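Local coordinates for metallophosphoesterase (Clostridium thermocellum, PDB 4J6O), which probably hydrolyses 2',3' phosphate groups at RNA ends as the manganese-dependent phosphatase component of the bacterial Pnkp-Hen1 RNA repair system, at residues Phe62-Asp68 with Cys91-Asp97; Leu100-Asn105 with Val133-Asp138. One frame throughout, in Å; residues are numbered along the deposited sequence.

Interaction 1. Residues Phe62-Asp68 with Cys91-Asp97; sequences FLGDLVD and CVPGNHD. With MN (manganese (II) ion), chain J.
Two signature loops of the calcineurin-like metallophosphoesterases, the GDxVD and GNHD motifs, meet here in the metal site, each leaving the end of a strand (59-62 and 89-91) of the five-stranded mixed sheet. The strands are parallel neighbours at F62 and C91 (CA-CA 4.5 Å), where V92 N donates to F62 O at 3.0 Å; F62 CB lies 3.8 Å from C91 SG. Beyond this pair the chains run as loops, until G94 N-caps the helix that begins at N95. G64 (phi/psi 87/-165) packs its CA 3.1 Å from V92 O, where a CB would clash, and D65 turns into the left-handed region (56/54). The D65 carboxylate then serves two tasks: OD2 binds manganese at 2.2 Å, while OD1 accepts H96 N at 3.0 Å and would collide with any CB on G94. Water 2 binds the ion at 2.3 Å; D19 and H21 are further ligands. D97, chi1 m, gathers the amides of both loops: OD2 accepts D65 N at 2.7 Å and G94 N at 2.8 Å, OD1 accepts L66 N at 2.9 Å and, weakly, V67 N at 3.5 Å. H96 NE2 hydrogen-bonds a citric acid, probably from the crystallisation liquor, that may mark the substrate pocket. D68, whose OD1 hydrogen-bonds T118, meets the other ring nitrogen: H96 ND1 donates to D68 OD2 at 2.6 Å, near the ring plane.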
loop_
_atom_site.group_PDB
_atom_site.type_symbol
_atom_site.label_atom_id
_atom_site.label_comp_id
_atom_site.label_asym_id
_atom_site.label_seq_id
_atom_site.Cartn_x
_atom_site.Cartn_y
_atom_site.Cartn_z
ATOM N N PHE A 62 -0.335 4.143 4.396
ATOM C CA PHE A 62 -0.743 3.448 3.164
ATOM C C PHE A 62 0.173 2.276 2.977
ATOM O O PHE A 62 1.390 2.429 3.121
ATOM C CB PHE A 62 -0.641 4.379 1.952
ATOM C CG PHE A 62 -1.681 5.489 1.915
ATOM C CD1 PHE A 62 -2.987 5.233 1.518
ATOM C CD2 PHE A 62 -1.349 6.801 2.284
ATOM C CE1 PHE A 62 -3.944 6.272 1.488
ATOM C CE2 PHE A 62 -2.324 7.838 2.255
ATOM C CZ PHE A 62 -3.617 7.563 1.852
ATOM N N LEU A 63 -0.411 1.141 2.576
ATOM C CA LEU A 63 0.344 -0.116 2.423
ATOM C C LEU A 63 0.863 -0.288 1.006
ATOM O O LEU A 63 1.506 -1.321 0.678
ATOM C CB LEU A 63 -0.478 -1.301 2.859
ATOM C CG LEU A 63 -0.880 -1.306 4.324
ATOM C CD1 LEU A 63 -1.640 -2.612 4.619
ATOM C CD2 LEU A 63 0.381 -1.244 5.183
ATOM N N GLY A 64 0.655 0.732 0.206
ATOM C CA GLY A 64 1.182 0.775 -1.150
ATOM C C GLY A 64 0.274 0.111 -2.168
ATOM O O GLY A 64 -0.918 -0.156 -1.893
ATOM N N ASP A 65 0.810 -0.168 -3.340
ATOM C CA ASP A 65 0.031 -0.611 -4.529
ATOM C C ASP A 65 -1.049 0.437 -4.814
ATOM O O ASP A 65 -2.252 0.160 -4.877
ATOM C CB ASP A 65 -0.548 -2.003 -4.355
ATOM C CG ASP A 65 0.374 -3.095 -4.976
ATOM O OD1 ASP A 65 1.509 -2.734 -5.312
ATOM O OD2 ASP A 65 -0.020 -4.263 -5.099
ATOM N N LEU A 66 -0.581 1.681 -4.936
ATOM C CA LEU A 66 -1.429 2.857 -5.296
ATOM C C LEU A 66 -1.820 2.846 -6.759
ATOM O O LEU A 66 -2.898 3.347 -7.120
ATOM C CB LEU A 66 -0.630 4.158 -5.010
ATOM C CG LEU A 66 -0.030 4.283 -3.631
ATOM C CD1 LEU A 66 0.703 5.657 -3.611
ATOM C CD2 LEU A 66 -1.092 4.208 -2.535
ATOM N N VAL A 67 -0.952 2.250 -7.599
ATOM C CA VAL A 67 -1.119 2.351 -9.036
ATOM C C VAL A 67 -1.568 1.041 -9.655
ATOM O O VAL A 67 -1.665 0.039 -8.969
ATOM C CB VAL A 67 0.221 2.819 -9.680
ATOM C CG1 VAL A 67 0.704 4.148 -9.032
ATOM C CG2 VAL A 67 1.308 1.767 -9.480
ATOM N N ASP A 68 -1.934 1.104 -10.944
ATOM C CA ASP A 68 -2.384 -0.035 -11.765
ATOM C C ASP A 68 -3.845 -0.383 -11.586
ATOM O O ASP A 68 -4.405 -0.184 -10.500
ATOM C CB ASP A 68 -1.506 -1.270 -11.530
ATOM C CG ASP A 68 -0.072 -1.087 -12.087
ATOM O OD1 ASP A 68 0.249 -0.004 -12.609
ATOM O OD2 ASP A 68 0.717 -2.032 -11.941
ATOM N N CYS A 91 3.729 6.170 3.637
ATOM C CA CYS A 91 3.421 5.158 2.623
ATOM C C CYS A 91 4.603 4.208 2.510
ATOM O O CYS A 91 5.799 4.630 2.558
ATOM C CB CYS A 91 3.203 5.860 1.277
ATOM S SG CYS A 91 2.550 4.788 -0.065
ATOM N N VAL A 92 4.294 2.921 2.399
ATOM C CA VAL A 92 5.324 1.921 2.111
ATOM C C VAL A 92 5.001 1.437 0.714
ATOM O O VAL A 92 3.885 1.569 0.194
ATOM C CB VAL A 92 5.356 0.759 3.158
ATOM C CG1 VAL A 92 5.710 1.339 4.519
ATOM C CG2 VAL A 92 4.009 0.036 3.245
ATOM N N PRO A 93 6.007 0.939 0.040
ATOM C CA PRO A 93 5.812 0.619 -1.358
ATOM C C PRO A 93 5.229 -0.770 -1.603
ATOM O O PRO A 93 5.559 -1.721 -0.931
ATOM C CB PRO A 93 7.261 0.690 -1.902
ATOM C CG PRO A 93 8.079 0.145 -0.766
ATOM C CD PRO A 93 7.403 0.805 0.475
ATOM N N GLY A 94 4.366 -0.853 -2.633
ATOM C CA GLY A 94 3.928 -2.140 -3.138
ATOM C C GLY A 94 4.757 -2.521 -4.369
ATOM O O GLY A 94 5.451 -1.659 -4.968
ATOM N N ASN A 95 4.639 -3.781 -4.784
ATOM C CA ASN A 95 5.341 -4.263 -5.947
ATOM C C ASN A 95 4.982 -3.463 -7.209
ATOM O O ASN A 95 5.835 -3.216 -8.097
ATOM C CB ASN A 95 5.100 -5.793 -6.116
ATOM C CG ASN A 95 3.587 -6.231 -6.019
ATOM O OD1 ASN A 95 2.742 -5.765 -5.182
ATOM N ND2 ASN A 95 3.265 -7.187 -6.887
ATOM N N HIS A 96 3.705 -3.099 -7.332
ATOM C CA HIS A 96 3.291 -2.384 -8.523
ATOM C C HIS A 96 3.915 -1.009 -8.561
ATOM O O HIS A 96 4.215 -0.507 -9.665
ATOM C CB HIS A 96 1.736 -2.267 -8.558
ATOM C CG HIS A 96 1.052 -3.568 -8.846
ATOM N ND1 HIS A 96 0.457 -3.841 -10.054
ATOM C CD2 HIS A 96 0.876 -4.678 -8.074
ATOM C CE1 HIS A 96 -0.039 -5.065 -10.030
ATOM N NE2 HIS A 96 0.210 -5.598 -8.846
ATOM N N ASP A 97 4.045 -0.376 -7.407
ATOM C CA ASP A 97 4.616 0.978 -7.364
ATOM C C ASP A 97 6.078 0.970 -7.831
ATOM O O ASP A 97 6.498 1.820 -8.646
ATOM C CB ASP A 97 4.552 1.539 -5.933
ATOM C CG ASP A 97 3.102 1.463 -5.331
ATOM O OD1 ASP A 97 2.129 1.750 -6.034
ATOM O OD2 ASP A 97 3.017 1.113 -4.150
HETATM MN MN MN J . -1.959 -5.199 -5.013
HETATM O O HOH W 1 3.393 -1.967 -12.212
HETATM O O HOH W 2 -3.965 -6.310 -4.748
#

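Interaction 2. Residues Leu100-Asn105 with Val133-Asp138; sequences LLRKLN and VKAFID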
loop_
_atom_site.group_PDB
_atom_site.type_symbol
_atom_site.label_atom_id
_atom_site.label_comp_id
_atom_site.label_asym_id
_atom_site.label_seq_id
_atom_site.Cartn_x
_atom_site.Cartn_y
_atom_site.Cartn_z
ATOM N N LEU A 100 6.480 0.342 -11.415
ATOM C CA LEU A 100 6.187 1.543 -12.180
ATOM C C LEU A 100 7.383 2.455 -12.180
ATOM O O LEU A 100 7.701 3.052 -13.224
ATOM C CB LEU A 100 4.989 2.311 -11.601
ATOM C CG LEU A 100 4.747 3.711 -12.203
ATOM C CD1 LEU A 100 4.372 3.697 -13.681
ATOM C CD2 LEU A 100 3.672 4.459 -11.361
ATOM N N LEU A 101 8.021 2.592 -11.012
ATOM C CA LEU A 101 9.245 3.425 -10.922
ATOM C C LEU A 101 10.334 2.939 -11.879
ATOM O O LEU A 101 10.956 3.758 -12.590
ATOM C CB LEU A 101 9.765 3.511 -9.482
ATOM C CG LEU A 101 11.113 4.222 -9.296
ATOM C CD1 LEU A 101 11.033 5.608 -9.817
ATOM C CD2 LEU A 101 11.513 4.239 -7.854
ATOM N N ARG A 102 10.526 1.622 -11.964
ATOM C CA ARG A 102 11.533 1.070 -12.893
ATOM C C ARG A 102 11.162 1.401 -14.330
ATOM O O ARG A 102 12.031 1.714 -15.123
ATOM C CB ARG A 102 11.643 -0.437 -12.714
ATOM C CG ARG A 102 12.312 -0.764 -11.416
ATOM C CD ARG A 102 12.249 -2.221 -11.048
ATOM N NE ARG A 102 12.868 -2.391 -9.738
ATOM C CZ ARG A 102 12.609 -3.388 -8.908
ATOM N NH1 ARG A 102 11.726 -4.321 -9.252
ATOM N NH2 ARG A 102 13.233 -3.445 -7.733
ATOM N N LYS A 103 9.873 1.360 -14.660
ATOM C CA LYS A 103 9.440 1.642 -16.028
ATOM C C LYS A 103 9.648 3.136 -16.341
ATOM O O LYS A 103 10.209 3.499 -17.372
ATOM C CB LYS A 103 7.971 1.214 -16.213
ATOM C CG LYS A 103 7.316 1.643 -17.524
ATOM C CD LYS A 103 7.993 0.998 -18.749
ATOM C CE LYS A 103 7.331 1.467 -20.023
ATOM N NZ LYS A 103 7.961 0.841 -21.219
ATOM N N LEU A 104 9.238 4.015 -15.425
ATOM C CA LEU A 104 9.461 5.438 -15.655
ATOM C C LEU A 104 10.963 5.771 -15.717
ATOM O O LEU A 104 11.340 6.745 -16.348
ATOM C CB LEU A 104 8.772 6.302 -14.579
ATOM C CG LEU A 104 7.248 6.119 -14.499
ATOM C CD1 LEU A 104 6.685 6.818 -13.260
ATOM C CD2 LEU A 104 6.560 6.625 -15.758
ATOM N N ASN A 105 11.803 5.001 -15.022
ATOM C CA ASN A 105 13.265 5.202 -15.050
ATOM C C ASN A 105 13.905 4.711 -16.334
ATOM O O ASN A 105 15.090 4.948 -16.553
ATOM C CB ASN A 105 13.952 4.491 -13.892
ATOM C CG ASN A 105 13.883 5.283 -12.591
ATOM O OD1 ASN A 105 13.540 6.464 -12.590
ATOM N ND2 ASN A 105 14.267 4.647 -11.490
ATOM N N VAL A 133 6.362 11.970 -9.201
ATOM C CA VAL A 133 5.913 10.603 -8.886
ATOM C C VAL A 133 7.152 9.718 -8.702
ATOM O O VAL A 133 7.235 8.926 -7.782
ATOM C CB VAL A 133 4.974 10.053 -9.997
ATOM C CG1 VAL A 133 4.785 8.546 -9.871
ATOM C CG2 VAL A 133 3.603 10.789 -9.974
ATOM N N LYS A 134 8.130 9.906 -9.580
ATOM C CA LYS A 134 9.387 9.152 -9.516
ATOM C C LYS A 134 10.120 9.417 -8.227
ATOM O O LYS A 134 10.587 8.492 -7.560
ATOM C CB LYS A 134 10.281 9.506 -10.714
ATOM C CG LYS A 134 9.666 9.053 -12.045
ATOM C CD LYS A 134 10.513 9.502 -13.271
ATOM C CE LYS A 134 11.815 8.735 -13.429
ATOM N NZ LYS A 134 12.653 9.355 -14.523
ATOM N N ALA A 135 10.183 10.687 -7.843
ATOM C CA ALA A 135 10.864 11.070 -6.617
ATOM C C ALA A 135 10.122 10.502 -5.413
ATOM O O ALA A 135 10.731 10.017 -4.467
ATOM C CB ALA A 135 10.959 12.575 -6.521
ATOM N N PHE A 136 8.795 10.541 -5.476
ATOM C CA PHE A 136 7.994 10.008 -4.406
ATOM C C PHE A 136 8.205 8.512 -4.219
ATOM O O PHE A 136 8.361 8.046 -3.098
ATOM C CB PHE A 136 6.520 10.267 -4.664
ATOM C CG PHE A 136 5.623 9.599 -3.689
ATOM C CD1 PHE A 136 5.563 10.064 -2.389
ATOM C CD2 PHE A 136 4.776 8.565 -4.080
ATOM C CE1 PHE A 136 4.712 9.494 -1.474
ATOM C CE2 PHE A 136 3.928 7.983 -3.164
ATOM C CZ PHE A 136 3.905 8.434 -1.867
ATOM N N ILE A 137 8.201 7.752 -5.304
ATOM C CA ILE A 137 8.258 6.331 -5.150
ATOM C C ILE A 137 9.644 5.919 -4.746
ATOM O O ILE A 137 9.839 4.958 -4.009
ATOM C CB ILE A 137 7.818 5.614 -6.437
ATOM C CG1 ILE A 137 6.334 5.896 -6.696
ATOM C CG2 ILE A 137 8.002 4.146 -6.322
ATOM C CD1 ILE A 137 5.863 5.241 -7.986
ATOM N N ASP A 138 10.638 6.653 -5.264
ATOM C CA ASP A 138 12.013 6.353 -4.950
ATOM C C ASP A 138 12.345 6.570 -3.485
ATOM O O ASP A 138 13.254 5.960 -2.951
ATOM C CB ASP A 138 12.938 7.185 -5.837
ATOM C CG ASP A 138 14.378 6.710 -5.774
ATOM O OD1 ASP A 138 14.627 5.599 -6.286
ATOM O OD2 ASP A 138 15.244 7.433 -5.216
#
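Leucine rotamers set the fit between these two helices, which cross obliquely with an axis separation of 9.8 Å and a signed angle of -136°. L101, with chi1 t and chi2 p, spreads its two methyls over the facing helix: CD1 lies 3.7 Å from K134 O, CD2 3.6 Å from D138 CA. Its CB rests against I137 CG2 at 3.7 Å. L100 shares the same rotamer but sends CD2 to I137 CD1 at 4.1 Å, and I137 (chi1 m, chi2 t) thus meets both leucines. Helix 95-104 follows the loop after strand 89-91 of this calcineurin-like alpha/beta fold, helix 127-138 also packs on helix 73-86 through V133 and F136, and helix 115-122 packs on L100 and L104 as well. One turn on, L104 adopts m for chi1 and t for chi2, placing CD1 4.3 Å from V133 CG1, while its CB touches K134 CG at 3.8 Å. K134 is the long arm of the interface: chi1 m and chi2 t extend the chain, then chi3 p bends it, and the ammonium NZ makes a weak 3.4 Å hydrogen bond to L104 O. N105 OD1 lies 3.0 Å from K134 CE.

Helix 95-104 serves both contacts, its start in interaction 1 and a later part in interaction 2, so one element runs from the metal site to helix 127-138. Interaction 1 is almost wholly buried near the centre of the chain and relies on directional carboxylate, amide and metal bonds between a loop and the start of a helix; interaction 2, its centre about 11 Å from that of interaction 1 and partly exposed, relies on aliphatic side chains with one weak lysine bond at its edge. They also touch directly: I137 CD1 lies 3.5 Å from D97 O, and V67 CG1 lies 3.8 Å from L100 CD2. The general principle is plain: precise polar geometry at the site, less directional packing around it.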